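Side-chain contacts in Lmo1499 protein (Listeria monocytogenes, PDB 4IIW), which probably acts as a lytic transglycosylase that cuts nascent peptidoglycan strands internally and so ends their elongation: residues I52-I55 with L56-K60; I62-A65 with S66-S69; H220-L223 with T224-I228; L278-S282 with P283-Y287. All coordinates share one frame; numbering follows the deposited sequence.

Overall arrangement
The four contacts form two pairs, their centres about 44 to 51 Å apart. Contacts 1 and 2, with centres about 8 Å apart, hold the consecutive helices 49-58 and 65-75 of a small outlying unit. Both are partly buried, and both also touch a second subunit: contact 1 lies at the C-terminal end of the first helix, contact 2 at the N-terminal start of the second. Contact 3 is buried, inside helix 219-232, whose last residue is the predicted catalytic Glu232; its hydroxyls bond back to the helix's own carbonyls. Contact 4, about 17 Å from it between centres, is a partly buried loop without regular structure, folded round one asparagine amide and a methyl-on-ring contact.

Contact 1 of 4, residues I52-I55 with L56-K60; sequences ISTI and LEDKK
Asp58 N bonds to Thr54 O at 2.8 Å and Lys59 N to Ile55 O at 2.9 Å, the last two of four consecutive i to i+4 bonds that begin with Leu56 N on Ile52 O and Glu57 N on Ser53 O. The turn then closes differently: Lys60 takes a positive phi of 62° and its N bonds to Glu57 O at 2.9 Å, as part of the Schellman motif that ends helix 49-58. On the face turned to the second subunit, the carboxylate of Asp58 passes obliquely over Thr54, OD1 standing 4.1 Å from Thr54 CG2. That methyl is anti to the backbone N (chi1 of Thr54 -57°), while OG1 bonds back to Ser50 O and across to Thr54 of the second subunit. Glu57 stretches away from the helix in an extended chain to reach Ala65 N with OE1. The buried side is apolar: Leu56 CD1 meets Ile52 CG2 at 4.3 Å. Both residues turn on to Met100 of helix 93-102, and Leu56 also touches Phe68. Lys59 rests CG against Ile55 O before its chain bends at chi2 toward Ile39 and Val41 of strand 39-43.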
ATOM      1  N   ILE B  52       8.615   7.875  15.952  1.00 39.68           N
ATOM      2  CA  ILE B  52       7.248   7.792  16.475  1.00 40.15           C
ATOM      3  C   ILE B  52       6.602   6.431  16.260  1.00 40.31           C
ATOM      4  O   ILE B  52       6.000   5.856  17.177  1.00 41.93           O
ATOM      5  CB  ILE B  52       6.355   8.868  15.833  1.00 40.55           C
ATOM      6  CG1 ILE B  52       6.815  10.270  16.259  1.00 42.19           C
ATOM      7  CG2 ILE B  52       4.901   8.684  16.226  1.00 37.71           C
ATOM      8  CD1 ILE B  52       6.207  11.390  15.451  1.00 42.06           C
ATOM      9  N   SER B  53       6.709   5.928  15.039  1.00 39.84           N
ATOM     10  CA  SER B  53       6.158   4.625  14.694  1.00 39.52           C
ATOM     11  C   SER B  53       6.674   3.536  15.633  1.00 40.41           C
ATOM     12  O   SER B  53       5.915   2.719  16.142  1.00 40.59           O
ATOM     13  CB  SER B  53       6.554   4.259  13.254  1.00 39.00           C
ATOM     14  OG  SER B  53       6.083   5.228  12.332  1.00 37.59           O
ATOM     15  N   THR B  54       7.977   3.545  15.863  1.00 40.78           N
ATOM     16  CA  THR B  54       8.626   2.525  16.663  1.00 41.18           C
ATOM     17  C   THR B  54       8.253   2.620  18.137  1.00 42.86           C
ATOM     18  O   THR B  54       8.131   1.583  18.813  1.00 43.73           O
ATOM     19  CB  THR B  54      10.137   2.595  16.437  1.00 42.26           C
ATOM     20  OG1 THR B  54      10.366   2.446  15.038  1.00 40.45           O
ATOM     21  CG2 THR B  54      10.885   1.506  17.187  1.00 42.45           C
ATOM     22  N   ILE B  55       8.053   3.836  18.647  1.00 42.27           N
ATOM     23  CA  ILE B  55       7.592   3.978  20.033  1.00 43.23           C
ATOM     24  C   ILE B  55       6.168   3.395  20.149  1.00 43.99           C
ATOM     25  O   ILE B  55       5.874   2.696  21.116  1.00 46.51           O
ATOM     26  CB  ILE B  55       7.628   5.421  20.526  1.00 44.61           C
ATOM     27  CG1 ILE B  55       9.073   5.913  20.637  1.00 43.07           C
ATOM     28  CG2 ILE B  55       7.008   5.528  21.904  1.00 45.28           C
ATOM     29  CD1 ILE B  55       9.158   7.415  20.666  1.00 42.27           C
ATOM     30  N   LEU B  56       5.297   3.665  19.167  1.00 41.43           N
ATOM     31  CA  LEU B  56       3.949   3.110  19.190  1.00 42.31           C
ATOM     32  C   LEU B  56       3.972   1.574  19.209  1.00 43.58           C
ATOM     33  O   LEU B  56       3.208   0.928  19.950  1.00 45.22           O
ATOM     34  CB  LEU B  56       3.125   3.601  17.994  1.00 40.61           C
ATOM     35  CG  LEU B  56       2.751   5.097  17.990  1.00 42.13           C
ATOM     36  CD1 LEU B  56       2.063   5.512  16.665  1.00 38.14           C
ATOM     37  CD2 LEU B  56       1.859   5.455  19.189  1.00 39.24           C
ATOM     38  N   GLU B  57       4.849   0.989  18.400  1.00 43.20           N
ATOM     39  CA  GLU B  57       4.964  -0.471  18.317  1.00 43.36           C
ATOM     40  C   GLU B  57       5.529  -0.994  19.645  1.00 44.45           C
ATOM     41  O   GLU B  57       5.010  -1.966  20.210  1.00 44.88           O
ATOM     42  CB  GLU B  57       5.832  -0.897  17.115  1.00 41.54           C
ATOM     43  CG  GLU B  57       5.875  -2.418  16.856  1.00 44.29           C
ATOM     44  CD  GLU B  57       6.908  -2.814  15.776  1.00 49.21           C
ATOM     45  OE1 GLU B  57       6.984  -2.160  14.703  1.00 47.19           O
ATOM     46  OE2 GLU B  57       7.650  -3.786  16.014  1.00 48.86           O
ATOM     47  N   ASP B  58       6.587  -0.352  20.135  1.00 44.37           N
ATOM     48  CA  ASP B  58       7.175  -0.739  21.431  1.00 48.37           C
ATOM     49  C   ASP B  58       6.107  -0.775  22.512  1.00 49.20           C
ATOM     50  O   ASP B  58       6.046  -1.712  23.291  1.00 51.11           O
ATOM     51  CB  ASP B  58       8.277   0.248  21.909  1.00 49.40           C
ATOM     52  CG  ASP B  58       9.576   0.156  21.101  1.00 52.20           C
ATOM     53  OD1 ASP B  58       9.766  -0.815  20.320  1.00 53.72           O
ATOM     54  OD2 ASP B  58      10.417   1.079  21.267  1.00 57.18           O
ATOM     55  N   LYS B  59       5.264   0.258  22.542  1.00 48.73           N
ATOM     56  CA  LYS B  59       4.212   0.380  23.557  1.00 51.18           C
ATOM     57  C   LYS B  59       2.940  -0.427  23.265  1.00 50.81           C
ATOM     58  O   LYS B  59       1.963  -0.353  24.010  1.00 51.82           O
ATOM     59  CB  LYS B  59       3.903   1.854  23.794  1.00 51.56           C
ATOM     60  CG  LYS B  59       5.010   2.571  24.582  1.00 54.82           C
ATOM     61  CD  LYS B  59       5.103   1.982  26.005  1.00 60.37           C
ATOM     62  CE  LYS B  59       6.045   2.745  26.925  1.00 63.63           C
ATOM     63  NZ  LYS B  59       6.046   2.170  28.300  1.00 61.90           N
ATOM     64  N   LYS B  60       2.979  -1.183  22.171  1.00 48.53           N
ATOM     65  CA  LYS B  60       1.902  -2.083  21.765  1.00 48.80           C
ATOM     66  C   LYS B  60       0.592  -1.381  21.465  1.00 46.85           C
ATOM     67  O   LYS B  60      -0.464  -1.911  21.745  1.00 49.41           O
ATOM     68  CB  LYS B  60       1.699  -3.170  22.823  1.00 52.23           C
ATOM     69  CG  LYS B  60       2.926  -3.995  23.076  1.00 54.53           C
ATOM     70  CD  LYS B  60       2.757  -4.818  24.327  1.00 61.88           C
ATOM     71  CE  LYS B  60       4.030  -5.568  24.684  1.00 64.52           C
ATOM     72  NZ  LYS B  60       3.932  -6.198  26.048  1.00 71.15           N
TER

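Contact 2 of 4, residues I62-A65 with S66-S69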
ATOM      1  N   ILE B  62       0.242  -0.028  18.299  1.00 40.13           N
ATOM      2  CA  ILE B  62       0.102  -0.509  16.961  1.00 39.82           C
ATOM      3  C   ILE B  62       0.913  -1.796  16.877  1.00 41.63           C
ATOM      4  O   ILE B  62       1.691  -2.143  17.783  1.00 40.86           O
ATOM      5  CB  ILE B  62       0.543   0.501  15.888  1.00 38.09           C
ATOM      6  CG1 ILE B  62       2.065   0.656  15.855  1.00 37.38           C
ATOM      7  CG2 ILE B  62      -0.182   1.845  16.080  1.00 38.72           C
ATOM      8  CD1 ILE B  62       2.526   1.698  14.889  1.00 32.43           C
ATOM      9  N   ASN B  63       0.714  -2.495  15.774  1.00 43.27           N
ATOM     10  CA  ASN B  63       1.334  -3.778  15.522  1.00 45.77           C
ATOM     11  C   ASN B  63       2.652  -3.666  14.750  1.00 43.80           C
ATOM     12  O   ASN B  63       3.604  -4.344  15.072  1.00 46.20           O
ATOM     13  CB  ASN B  63       0.314  -4.598  14.723  1.00 48.28           C
ATOM     14  CG  ASN B  63       0.734  -6.019  14.489  1.00 56.05           C
ATOM     15  OD1 ASN B  63       0.210  -6.943  15.142  1.00 57.37           O
ATOM     16  ND2 ASN B  63       1.668  -6.228  13.529  1.00 61.32           N
ATOM     17  N   ASN B  64       2.713  -2.745  13.793  1.00 41.41           N
ATOM     18  CA  ASN B  64       3.824  -2.650  12.869  1.00 39.44           C
ATOM     19  C   ASN B  64       4.235  -1.206  12.590  1.00 37.26           C
ATOM     20  O   ASN B  64       3.465  -0.426  12.038  1.00 37.00           O
ATOM     21  CB  ASN B  64       3.335  -3.338  11.590  1.00 42.02           C
ATOM     22  CG  ASN B  64       4.390  -3.486  10.535  1.00 42.66           C
ATOM     23  OD1 ASN B  64       4.876  -2.501   9.987  1.00 48.23           O
ATOM     24  ND2 ASN B  64       4.694  -4.737  10.181  1.00 40.09           N
ATOM     25  N   ALA B  65       5.450  -0.855  12.992  1.00 35.55           N
ATOM     26  CA  ALA B  65       5.978   0.490  12.812  1.00 34.46           C
ATOM     27  C   ALA B  65       6.037   0.928  11.313  1.00 33.61           C
ATOM     28  O   ALA B  65       5.669   2.065  10.979  1.00 32.79           O
ATOM     29  CB  ALA B  65       7.342   0.598  13.480  1.00 33.34           C
ATOM     30  N   SER B  66       6.467   0.042  10.427  1.00 33.13           N
ATOM     31  CA  SER B  66       6.522   0.347   8.976  1.00 35.74           C
ATOM     32  C   SER B  66       5.191   0.793   8.382  1.00 35.99           C
ATOM     33  O   SER B  66       5.106   1.796   7.638  1.00 37.05           O
ATOM     34  CB  SER B  66       6.924  -0.885   8.181  1.00 34.49           C
ATOM     35  OG  SER B  66       8.187  -1.332   8.591  1.00 45.53           O
ATOM     36  N   ILE B  67       4.168   0.002   8.664  1.00 36.00           N
ATOM     37  CA  ILE B  67       2.846   0.248   8.139  1.00 36.08           C
ATOM     38  C   ILE B  67       2.315   1.601   8.662  1.00 36.04           C
ATOM     39  O   ILE B  67       1.664   2.362   7.934  1.00 38.63           O
ATOM     40  CB  ILE B  67       1.953  -0.937   8.436  1.00 36.47           C
ATOM     41  CG1 ILE B  67       2.410  -2.109   7.546  1.00 37.08           C
ATOM     42  CG2 ILE B  67       0.508  -0.576   8.194  1.00 37.91           C
ATOM     43  CD1 ILE B  67       1.890  -3.521   7.933  1.00 34.38           C
ATOM     44  N   PHE B  68       2.646   1.934   9.896  1.00 33.88           N
ATOM     45  CA  PHE B  68       2.252   3.221  10.430  1.00 33.92           C
ATOM     46  C   PHE B  68       3.017   4.363   9.726  1.00 33.75           C
ATOM     47  O   PHE B  68       2.449   5.400   9.442  1.00 36.07           O
ATOM     48  CB  PHE B  68       2.486   3.247  11.927  1.00 33.69           C
ATOM     49  CG  PHE B  68       1.967   4.471  12.594  1.00 35.15           C
ATOM     50  CD1 PHE B  68       2.784   5.573  12.785  1.00 33.95           C
ATOM     51  CD2 PHE B  68       0.668   4.520  13.047  1.00 35.66           C
ATOM     52  CE1 PHE B  68       2.300   6.720  13.393  1.00 33.68           C
ATOM     53  CE2 PHE B  68       0.184   5.664  13.663  1.00 39.90           C
ATOM     54  CZ  PHE B  68       1.012   6.764  13.840  1.00 36.59           C
ATOM     55  N   SER B  69       4.306   4.181   9.466  1.00 34.20           N
ATOM     56  CA  SER B  69       5.074   5.200   8.771  1.00 35.61           C
ATOM     57  C   SER B  69       4.493   5.440   7.391  1.00 35.55           C
ATOM     58  O   SER B  69       4.442   6.585   6.917  1.00 35.63           O
ATOM     59  CB  SER B  69       6.536   4.800   8.624  1.00 36.13           C
ATOM     60  OG  SER B  69       7.165   4.827   9.886  1.00 44.68           O
TER
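The chain passes from an extended Asn64 straight into the first turn of helix 65-75, where Phe68 N bonds to Asn64 O and Ser69 N to Ala65 O. Asn64 is the N-cap. Its CG lies anti to the backbone N (chi1 -174°), which carries OD1 over the opening turn to accept from Ile67 N at 2.9 Å; the bond is fairly straight, 164° at the hydrogen, with the donor tilted 27° from the plane of the amide carbonyl. The side chain of Ile67 crosses that of Asn64 at about a right angle and sets CD1 3.6 Å from Asn64 CG, so the cap has an apolar flank. Ser66 also comes close, its CB 3.2 Å from Asn64 OD1. On another side of the turn, Ile62 reaches past the cap to Phe68: CD1 sits 3.3 Å from Phe68 CB and 3.6 Å from CG, at the root of the ring, and the two side chains meet roughly perpendicular. Ile62 and Phe68 also pack on helix 93-102, through Ile96 and Val97 respectively, whereas Ser69 OG finds its main partner in Ser53 OG. Asn64 therefore supplies acceptors to two amides of the first turn, Ile67 N through its side chain and Phe68 N through its backbone. The partial negative charge of OD1 at this N-terminus would probably also suit the helix dipole.

Contact 3 of 4, residues H220-L223 with T224-I228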
ATOM      1  N   HIS B 220      14.933  35.890  52.799  1.00 51.59           N
ATOM      2  CA  HIS B 220      15.659  35.778  51.541  1.00 51.82           C
ATOM      3  C   HIS B 220      16.962  34.988  51.656  1.00 52.19           C
ATOM      4  O   HIS B 220      17.238  34.131  50.811  1.00 51.06           O
ATOM      5  CB  HIS B 220      15.900  37.159  50.945  1.00 52.84           C
ATOM      6  CG  HIS B 220      16.363  37.128  49.523  1.00 55.16           C
ATOM      7  ND1 HIS B 220      15.549  36.711  48.487  1.00 55.07           N
ATOM      8  CD2 HIS B 220      17.536  37.498  48.957  1.00 53.96           C
ATOM      9  CE1 HIS B 220      16.209  36.810  47.348  1.00 54.86           C
ATOM     10  NE2 HIS B 220      17.411  37.300  47.603  1.00 55.85           N
ATOM     11  N   LYS B 221      17.777  35.261  52.674  1.00 53.59           N
ATOM     12  CA  LYS B 221      19.018  34.464  52.840  1.00 54.79           C
ATOM     13  C   LYS B 221      18.659  33.031  53.222  1.00 53.00           C
ATOM     14  O   LYS B 221      19.301  32.089  52.795  1.00 54.18           O
ATOM     15  CB  LYS B 221      20.015  35.107  53.829  1.00 57.14           C
ATOM     16  CG  LYS B 221      20.648  36.376  53.243  1.00 60.33           C
ATOM     17  CD  LYS B 221      21.733  36.973  54.104  1.00 66.55           C
ATOM     18  CE  LYS B 221      22.395  38.144  53.370  1.00 71.26           C
ATOM     19  NZ  LYS B 221      23.394  38.890  54.208  1.00 77.63           N
ATOM     20  N   PHE B 222      17.601  32.882  53.996  1.00 52.67           N
ATOM     21  CA  PHE B 222      17.098  31.568  54.378  1.00 52.99           C
ATOM     22  C   PHE B 222      16.782  30.712  53.166  1.00 51.36           C
ATOM     23  O   PHE B 222      17.239  29.587  53.063  1.00 52.04           O
ATOM     24  CB  PHE B 222      15.837  31.738  55.228  1.00 53.20           C
ATOM     25  CG  PHE B 222      15.091  30.461  55.496  1.00 52.72           C
ATOM     26  CD1 PHE B 222      15.728  29.372  56.064  1.00 51.22           C
ATOM     27  CD2 PHE B 222      13.719  30.388  55.266  1.00 52.85           C
ATOM     28  CE1 PHE B 222      15.031  28.209  56.352  1.00 53.85           C
ATOM     29  CE2 PHE B 222      13.012  29.239  55.556  1.00 52.81           C
ATOM     30  CZ  PHE B 222      13.672  28.139  56.100  1.00 56.42           C
ATOM     31  N   LEU B 223      16.001  31.255  52.248  1.00 50.24           N
ATOM     32  CA  LEU B 223      15.632  30.504  51.056  1.00 49.84           C
ATOM     33  C   LEU B 223      16.807  30.323  50.117  1.00 50.59           C
ATOM     34  O   LEU B 223      16.834  29.362  49.346  1.00 50.90           O
ATOM     35  CB  LEU B 223      14.444  31.157  50.337  1.00 49.04           C
ATOM     36  CG  LEU B 223      13.165  31.176  51.185  1.00 45.52           C
ATOM     37  CD1 LEU B 223      12.073  31.962  50.483  1.00 44.47           C
ATOM     38  CD2 LEU B 223      12.724  29.758  51.469  1.00 42.15           C
ATOM     39  N   THR B 224      17.793  31.214  50.188  1.00 51.29           N
ATOM     40  CA  THR B 224      18.972  31.079  49.346  1.00 51.10           C
ATOM     41  C   THR B 224      19.769  29.838  49.780  1.00 52.42           C
ATOM     42  O   THR B 224      20.089  28.955  48.942  1.00 52.47           O
ATOM     43  CB  THR B 224      19.826  32.332  49.395  1.00 51.86           C
ATOM     44  OG1 THR B 224      19.064  33.434  48.876  1.00 51.87           O
ATOM     45  CG2 THR B 224      21.086  32.153  48.564  1.00 51.55           C
HETATM   46  N   MSE B 225      20.084  29.756  51.078  1.00 52.47           N
HETATM   47  CA  MSE B 225      20.786  28.571  51.604  1.00 53.50           C
HETATM   48  C   MSE B 225      20.037  27.328  51.330  1.00 52.49           C
HETATM   49  O   MSE B 225      20.612  26.336  50.921  1.00 53.47           O
HETATM   50  CB  MSE B 225      20.983  28.603  53.118  1.00 54.59           C
HETATM   51  CG  MSE B 225      22.380  28.800  53.521  1.00 57.90           C
HETATM   52 SE   MSE B 225      23.571  27.355  52.975  0.78 53.03          SE
HETATM   53  CE  MSE B 225      25.112  28.295  53.678  1.00 57.85           C
ATOM     54  N   SER B 226      18.751  27.362  51.620  1.00 51.90           N
ATOM     55  CA  SER B 226      17.931  26.191  51.410  1.00 53.56           C
ATOM     56  C   SER B 226      18.103  25.683  49.990  1.00 53.71           C
ATOM     57  O   SER B 226      18.305  24.495  49.804  1.00 55.70           O
ATOM     58  CB  SER B 226      16.461  26.492  51.703  1.00 52.77           C
ATOM     59  OG  SER B 226      16.299  26.816  53.068  1.00 53.48           O
ATOM     60  N   SER B 227      18.085  26.587  49.006  1.00 52.34           N
ATOM     61  CA  SER B 227      18.176  26.178  47.600  1.00 54.30           C
ATOM     62  C   SER B 227      19.517  25.563  47.200  1.00 56.97           C
ATOM     63  O   SER B 227      19.545  24.568  46.456  1.00 58.45           O
ATOM     64  CB  SER B 227      17.855  27.336  46.648  1.00 52.90           C
ATOM     65  OG  SER B 227      18.821  28.349  46.758  1.00 53.31           O
ATOM     66  N   ILE B 228      20.627  26.150  47.656  1.00 57.15           N
ATOM     67  CA  ILE B 228      21.925  25.595  47.292  1.00 57.78           C
ATOM     68  C   ILE B 228      22.078  24.234  47.967  1.00 58.46           C
ATOM     69  O   ILE B 228      22.758  23.346  47.429  1.00 59.67           O
ATOM     70  CB  ILE B 228      23.111  26.547  47.565  1.00 57.38           C
ATOM     71  CG1 ILE B 228      23.339  26.796  49.041  1.00 57.65           C
ATOM     72  CG2 ILE B 228      22.883  27.877  46.890  1.00 60.04           C
ATOM     73  CD1 ILE B 228      24.539  27.714  49.297  1.00 54.80           C
TER
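His220 offers its carbonyl oxygen to two donors of Thr224, the backbone N at 3.0 Å and the hydroxyl OG1 at 2.8 Å, which arrive from opposite faces of the carbonyl plane. The hydroxyl can do this because OG1 is anti to its own carbonyl carbon (chi1 of Thr224 -62°), folded back along the helix. The imidazole turns elsewhere, ND1 to Tyr175 and NE2 to Pro294 O. Lys221 O receives Met225 N in an almost straight bond (175° at the hydrogen); the selenomethionine side chain itself leads off to Phe246, Tyr247 and Leu250 of helix 239-251. Phe222 repeats the pattern of His220: its O takes Ser226 N at 3.1 Å and Ser226 OG at 2.9 Å, again from opposite faces. The same hydroxyl oxygen lies over one face of the Phe222 ring, 3.8 Å from CE1. Leu223 O accepts Ser227 N, while Ser227 OG turns to Thr224 O at 2.6 Å and also accepts from Ile297 N. In this largely buried part of helix 219-232, which ends at the predicted catalytic Glu232, Thr224 and Ser226 thus spend their hydroxyl protons on carbonyls of the preceding turn, as small hydroxyl residues in packed helices often do.

Contact 4 of 4, residues L278-S282 with P283-Y287; sequences LEVDS and PYNTY
Asn285 gathers the loop around its side-chain amide. ND2 donates to two carbonyl oxygens of the facing segment, Val280 O at 2.9 Å and Leu278 O at 3.1 Å. The two bonds differ in kind: Val280 O is met in its carbonyl plane, on a lone pair, whereas the donor stands 55° out of the plane of Leu278 O. With CG anti to the backbone N (chi1 -178°), the amide extends across to these oxygens, and OD1 is left to accept from Tyr287 N at 2.8 Å. Bonds at both ends of the amide fix its rotation and should hold its flip state. Next to it Leu278 and Tyr287 pack closely: CD2 of the leucine sits over the centre of the phenol ring, 3.7 Å from the centroid and only 12° off the normal, a clear CH-pi contact. The ring's hydroxyl goes on to Asp259.

The bend at Ser282 is held by a different set of bonds. Ser282 O accepts Asn285 N, while Ser282 OG takes Tyr284 N at 3.2 Å. Here the packing thins toward solvent: Glu279, Asp281 and Pro283 are exposed, and the side chain of Val280 adds only a loose contact, CG1 3.8 Å from Asn285 ND2. Tyr284 instead turns inward to meet Tyr264 and Pro294.

Structurally, a type I beta turn from Ser282 to Asn285 is followed at once by an Asx turn at Asn285. These turns bring Tyr287 to about 7 Å, side chain to side chain, from Glu232, the predicted catalytic residue, consistent with a place beside the active site.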
ATOM      1  N   LEU B 278      32.445  27.464  34.365  1.00 92.69           N
ATOM      2  CA  LEU B 278      32.949  27.944  35.660  1.00 89.93           C
ATOM      3  C   LEU B 278      33.484  29.378  35.587  1.00 90.16           C
ATOM      4  O   LEU B 278      33.650  30.040  36.616  1.00 88.23           O
ATOM      5  CB  LEU B 278      34.048  27.013  36.193  1.00 91.66           C
ATOM      6  CG  LEU B 278      33.648  25.549  36.432  1.00 92.37           C
ATOM      7  CD1 LEU B 278      34.864  24.706  36.818  1.00 93.91           C
ATOM      8  CD2 LEU B 278      32.548  25.436  37.485  1.00 85.70           C
ATOM      9  N   GLU B 279      33.740  29.861  34.373  1.00 93.15           N
ATOM     10  CA  GLU B 279      34.261  31.206  34.184  1.00 94.11           C
ATOM     11  C   GLU B 279      33.153  32.249  33.932  1.00 91.36           C
ATOM     12  O   GLU B 279      33.425  33.448  33.942  1.00 91.49           O
ATOM     13  CB  GLU B 279      35.290  31.205  33.038  1.00100.16           C
ATOM     14  CG  GLU B 279      36.126  32.484  32.941  1.00103.51           C
ATOM     15  CD  GLU B 279      37.031  32.513  31.729  1.00111.26           C
ATOM     16  OE1 GLU B 279      37.213  31.461  31.081  1.00116.46           O
ATOM     17  OE2 GLU B 279      37.569  33.595  31.421  1.00115.13           O
ATOM     18  N   VAL B 280      31.906  31.797  33.743  1.00 89.03           N
ATOM     19  CA  VAL B 280      30.770  32.704  33.459  1.00 86.66           C
ATOM     20  C   VAL B 280      30.679  33.916  34.393  1.00 84.18           C
ATOM     21  O   VAL B 280      30.709  33.775  35.619  1.00 80.54           O
ATOM     22  CB  VAL B 280      29.434  31.983  33.527  1.00 83.58           C
ATOM     23  CG1 VAL B 280      29.200  31.432  34.923  1.00 81.71           C
ATOM     24  CG2 VAL B 280      28.321  32.942  33.147  1.00 82.00           C
ATOM     25  N   ASP B 281      30.547  35.099  33.795  1.00 86.26           N
ATOM     26  CA  ASP B 281      30.480  36.354  34.543  1.00 85.20           C
ATOM     27  C   ASP B 281      29.075  36.560  35.056  1.00 80.80           C
ATOM     28  O   ASP B 281      28.191  36.909  34.290  1.00 82.21           O
ATOM     29  CB  ASP B 281      30.895  37.538  33.645  1.00 89.73           C
ATOM     30  CG  ASP B 281      30.905  38.877  34.388  1.00 90.51           C
ATOM     31  OD1 ASP B 281      30.703  38.889  35.624  1.00 88.98           O
ATOM     32  OD2 ASP B 281      31.126  39.924  33.731  1.00 93.64           O
ATOM     33  N   SER B 282      28.875  36.337  36.354  1.00 76.76           N
ATOM     34  CA  SER B 282      27.552  36.479  36.985  1.00 73.01           C
ATOM     35  C   SER B 282      27.661  36.458  38.503  1.00 69.01           C
ATOM     36  O   SER B 282      28.388  35.637  39.059  1.00 67.98           O
ATOM     37  CB  SER B 282      26.606  35.345  36.556  1.00 71.86           C
ATOM     38  OG  SER B 282      25.365  35.405  37.254  1.00 70.25           O
ATOM     39  N   PRO B 283      26.918  37.345  39.181  1.00 66.40           N
ATOM     40  CA  PRO B 283      26.964  37.349  40.634  1.00 64.09           C
ATOM     41  C   PRO B 283      26.525  36.000  41.226  1.00 62.46           C
ATOM     42  O   PRO B 283      26.861  35.694  42.366  1.00 61.33           O
ATOM     43  CB  PRO B 283      25.988  38.454  41.014  1.00 63.55           C
ATOM     44  CG  PRO B 283      25.856  39.290  39.808  1.00 66.77           C
ATOM     45  CD  PRO B 283      26.040  38.398  38.651  1.00 66.95           C
ATOM     46  N   TYR B 284      25.774  35.211  40.458  1.00 61.90           N
ATOM     47  CA  TYR B 284      25.343  33.892  40.917  1.00 60.34           C
ATOM     48  C   TYR B 284      26.469  32.843  40.913  1.00 61.79           C
ATOM     49  O   TYR B 284      26.352  31.805  41.577  1.00 60.76           O
ATOM     50  CB  TYR B 284      24.143  33.410  40.093  1.00 60.24           C
ATOM     51  CG  TYR B 284      22.854  34.036  40.567  1.00 57.75           C
ATOM     52  CD1 TYR B 284      22.486  35.311  40.162  1.00 55.80           C
ATOM     53  CD2 TYR B 284      22.026  33.362  41.446  1.00 54.02           C
ATOM     54  CE1 TYR B 284      21.328  35.896  40.613  1.00 56.33           C
ATOM     55  CE2 TYR B 284      20.851  33.937  41.902  1.00 59.30           C
ATOM     56  CZ  TYR B 284      20.506  35.214  41.482  1.00 57.67           C
ATOM     57  OH  TYR B 284      19.344  35.791  41.929  1.00 54.15           O
ATOM     58  N   ASN B 285      27.545  33.117  40.170  1.00 63.12           N
ATOM     59  CA  ASN B 285      28.684  32.215  40.086  1.00 64.10           C
ATOM     60  C   ASN B 285      29.496  32.174  41.385  1.00 63.40           C
ATOM     61  O   ASN B 285      30.340  33.058  41.645  1.00 63.73           O
ATOM     62  CB  ASN B 285      29.586  32.647  38.944  1.00 68.06           C
ATOM     63  CG  ASN B 285      30.759  31.744  38.774  1.00 71.97           C
ATOM     64  OD1 ASN B 285      30.910  30.779  39.522  1.00 72.83           O
ATOM     65  ND2 ASN B 285      31.611  32.042  37.787  1.00 77.32           N
ATOM     66  N   THR B 286      29.267  31.130  42.181  1.00 61.54           N
ATOM     67  CA  THR B 286      29.945  30.988  43.472  1.00 61.22           C
ATOM     68  C   THR B 286      31.391  30.513  43.370  1.00 63.77           C
ATOM     69  O   THR B 286      32.043  30.298  44.387  1.00 64.46           O
ATOM     70  CB  THR B 286      29.164  30.091  44.425  1.00 60.12           C
ATOM     71  OG1 THR B 286      28.949  28.810  43.810  1.00 62.46           O
ATOM     72  CG2 THR B 286      27.819  30.746  44.770  1.00 55.23           C
ATOM     73  N   TYR B 287      31.879  30.326  42.147  1.00 65.84           N
ATOM     74  CA  TYR B 287      33.286  30.033  41.923  1.00 68.71           C
ATOM     75  C   TYR B 287      34.056  31.350  41.808  1.00 70.04           C
ATOM     76  O   TYR B 287      35.248  31.399  42.105  1.00 71.51           O
ATOM     77  CB  TYR B 287      33.488  29.209  40.655  1.00 71.46           C
ATOM     78  CG  TYR B 287      33.246  27.735  40.843  1.00 72.68           C
ATOM     79  CD1 TYR B 287      31.958  27.217  40.858  1.00 69.90           C
ATOM     80  CD2 TYR B 287      34.313  26.854  40.998  1.00 75.01           C
ATOM     81  CE1 TYR B 287      31.737  25.866  41.031  1.00 71.10           C
ATOM     82  CE2 TYR B 287      34.104  25.498  41.165  1.00 76.49           C
ATOM     83  CZ  TYR B 287      32.813  25.009  41.184  1.00 75.34           C
ATOM     84  OH  TYR B 287      32.597  23.661  41.359  1.00 76.75           O
TER